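PDB 4FD5: arylalkylamine N-Acetyltransferase 2 from Aedes aegypti, which probably transfers acyl groups from coenzyme A thioesters to arylalkylamines, such as acetyl to dopamine and long-chain fatty acyl groups to serotonin. Local coordinates for residues F131-L136 with K150-S155. Residues are numbered along the deposited sequence; the frame is centred on the assembly and turned at random.
Sequences FEIRIL and KLIEKS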
loop_
_atom_site.group_PDB
_atom_site.type_symbol
_atom_site.label_atom_id
_atom_site.label_comp_id
_atom_site.label_asym_id
_atom_site.label_seq_id
_atom_site.Cartn_x
_atom_site.Cartn_y
_atom_site.Cartn_z
ATOM N N PHE A 131 -4.281 2.550 -11.257
ATOM C CA PHE A 131 -2.949 2.679 -10.678
ATOM C C PHE A 131 -3.082 2.631 -9.155
ATOM O O PHE A 131 -3.689 3.528 -8.562
ATOM C CB PHE A 131 -2.368 4.018 -11.136
ATOM C CG PHE A 131 -0.907 4.216 -10.815
ATOM C CD1 PHE A 131 -0.506 4.612 -9.550
ATOM C CD2 PHE A 131 0.054 4.086 -11.808
ATOM C CE1 PHE A 131 0.852 4.829 -9.258
ATOM C CE2 PHE A 131 1.412 4.306 -11.536
ATOM C CZ PHE A 131 1.815 4.682 -10.259
ATOM N N GLU A 132 -2.518 1.590 -8.532
ATOM C CA GLU A 132 -2.708 1.364 -7.097
ATOM C C GLU A 132 -1.464 1.663 -6.258
ATOM O O GLU A 132 -0.406 1.054 -6.453
ATOM C CB GLU A 132 -3.189 -0.078 -6.831
ATOM C CG GLU A 132 -3.608 -0.308 -5.379
ATOM C CD GLU A 132 -3.991 -1.752 -5.087
ATOM O OE1 GLU A 132 -3.533 -2.678 -5.811
ATOM O OE2 GLU A 132 -4.744 -1.957 -4.105
ATOM N N ILE A 133 -1.601 2.584 -5.303
ATOM C CA ILE A 133 -0.524 2.868 -4.361
ATOM C C ILE A 133 -0.640 1.823 -3.258
ATOM O O ILE A 133 -1.647 1.764 -2.553
ATOM C CB ILE A 133 -0.656 4.278 -3.750
ATOM C CG1 ILE A 133 -0.627 5.352 -4.825
ATOM C CG2 ILE A 133 0.471 4.549 -2.746
ATOM C CD1 ILE A 133 -1.328 6.642 -4.400
ATOM N N ARG A 134 0.380 0.985 -3.117
ATOM C CA ARG A 134 0.309 -0.139 -2.190
ATOM C C ARG A 134 1.075 0.086 -0.905
ATOM O O ARG A 134 0.596 -0.292 0.173
ATOM C CB ARG A 134 0.781 -1.423 -2.869
ATOM C CG ARG A 134 -0.137 -1.786 -4.009
ATOM C CD ARG A 134 0.237 -3.111 -4.684
ATOM N NE ARG A 134 -0.784 -3.412 -5.679
ATOM C CZ ARG A 134 -0.622 -4.192 -6.743
ATOM N NH1 ARG A 134 0.536 -4.805 -6.968
ATOM N NH2 ARG A 134 -1.640 -4.360 -7.582
ATOM N N ILE A 135 2.276 0.653 -1.024
ATOM C CA ILE A 135 3.056 0.991 0.159
ATOM C C ILE A 135 3.574 2.412 0.037
ATOM O O ILE A 135 4.062 2.794 -1.020
ATOM C CB ILE A 135 4.278 0.059 0.326
ATOM C CG1 ILE A 135 3.807 -1.344 0.714
ATOM C CG2 ILE A 135 5.236 0.618 1.369
ATOM C CD1 ILE A 135 4.953 -2.316 0.969
ATOM N N LEU A 136 3.461 3.193 1.112
ATOM C CA LEU A 136 4.097 4.507 1.187
ATOM C C LEU A 136 4.914 4.509 2.470
ATOM O O LEU A 136 4.358 4.347 3.567
ATOM C CB LEU A 136 3.035 5.616 1.218
ATOM C CG LEU A 136 3.524 7.054 1.413
ATOM C CD1 LEU A 136 4.451 7.471 0.279
ATOM C CD2 LEU A 136 2.324 7.971 1.501
ATOM N N LYS A 150 5.481 14.145 -1.553
ATOM C CA LYS A 150 6.191 14.225 -2.830
ATOM C C LYS A 150 6.209 12.883 -3.567
ATOM O O LYS A 150 6.099 12.847 -4.787
ATOM C CB LYS A 150 7.608 14.742 -2.636
ATOM C CG LYS A 150 7.661 16.165 -2.082
ATOM C CD LYS A 150 9.115 16.620 -1.916
ATOM C CE LYS A 150 9.211 18.013 -1.304
ATOM N NZ LYS A 150 8.574 19.033 -2.178
ATOM N N LEU A 151 6.341 11.790 -2.828
ATOM C CA LEU A 151 6.310 10.461 -3.430
ATOM C C LEU A 151 4.980 10.183 -4.104
ATOM O O LEU A 151 4.942 9.604 -5.195
ATOM C CB LEU A 151 6.637 9.388 -2.387
ATOM C CG LEU A 151 8.102 9.248 -2.020
ATOM C CD1 LEU A 151 8.252 8.452 -0.732
ATOM C CD2 LEU A 151 8.854 8.585 -3.184
ATOM N N ILE A 152 3.888 10.607 -3.471
ATOM C CA ILE A 152 2.587 10.424 -4.105
ATOM C C ILE A 152 2.427 11.361 -5.319
ATOM O O ILE A 152 1.884 10.970 -6.344
ATOM C CB ILE A 152 1.439 10.622 -3.094
ATOM C CG1 ILE A 152 1.553 9.584 -1.967
ATOM C CG2 ILE A 152 0.110 10.469 -3.788
ATOM C CD1 ILE A 152 1.707 8.152 -2.474
ATOM N N GLU A 153 2.917 12.592 -5.200
ATOM C CA GLU A 153 2.893 13.529 -6.328
ATOM C C GLU A 153 3.641 12.973 -7.546
ATOM O O GLU A 153 3.147 13.043 -8.681
ATOM C CB GLU A 153 3.470 14.875 -5.899
ATOM C CG GLU A 153 2.548 15.656 -4.972
ATOM C CD GLU A 153 3.206 16.876 -4.353
ATOM O OE1 GLU A 153 4.439 17.002 -4.447
ATOM O OE2 GLU A 153 2.478 17.707 -3.766
ATOM N N LYS A 154 4.824 12.408 -7.304
ATOM C CA LYS A 154 5.633 11.797 -8.361
ATOM C C LYS A 154 4.944 10.556 -8.929
ATOM O O LYS A 154 5.020 10.285 -10.145
ATOM C CB LYS A 154 7.036 11.452 -7.846
ATOM C CG LYS A 154 7.892 12.681 -7.488
ATOM C CD LYS A 154 8.377 13.407 -8.750
ATOM C CE LYS A 154 9.375 14.527 -8.422
ATOM N NZ LYS A 154 10.042 15.045 -9.657
ATOM N N SER A 155 4.260 9.822 -8.050
ATOM C CA SER A 155 3.486 8.658 -8.470
ATOM C C SER A 155 2.366 9.075 -9.414
ATOM O O SER A 155 2.136 8.419 -10.414
ATOM C CB SER A 155 2.913 7.909 -7.257
ATOM O OG SER A 155 3.963 7.306 -6.511
#
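Ile152 pushes its CD1 methyl into the angle between Ile133 and Leu136, and the tight packing of the strand against the helix is concentrated here. Its CB leaves the helix flank, pointing neither at the strand nor away from it, but with CG1 anti to the carbonyl carbon (chi1 -61°) the end of the chain folds in. There CD1 lies 3.8 Å from CG2 of Ile133 and almost as close to the CD1 of that residue. Leu136 crosses Ile152 at about a right angle and splits its two methyls: CD2 rests on CG1 of Ile152 at 3.9 Å, while CD1 reaches CB of Leu151, also at 3.9 Å. Helix 147-161 packs on one face of the central sheet of the GNAT fold, in the beta-alpha-beta crossover from strand 129-138 to strand 166-171; in GNAT enzymes the loop leading from this strand into this helix typically binds the pyrophosphate of acetyl-CoA. The two segments run nearly antiparallel, at 152°, with their axes 10.4 Å apart. No hydrogen bond joins them. Toward Phe131 the fit is looser. The ring, swung out with CG anti to the backbone N (chi1 -170°), brings CZ obliquely to within 3.8 Å of Ser155 O, and its CE1 is 4.2 Å from Ser155 CB; Phe164 packs edge-to-face with the same ring. Ser155 turns its buried hydroxyl back along the helix, where OG donates to Leu151 O at 2.8 Å, on the opposite face of that carbonyl from the Ser155 N-H, and OG also bonds to Asn81 of the adjacent strand. Across the sheet from the helix, on a partly exposed side, Arg134 grips Glu132 side-on, NE and NH2 both meeting OE1, with NE the closer; a classic bulge sets Arg134 and Ile135 opposite Leu80.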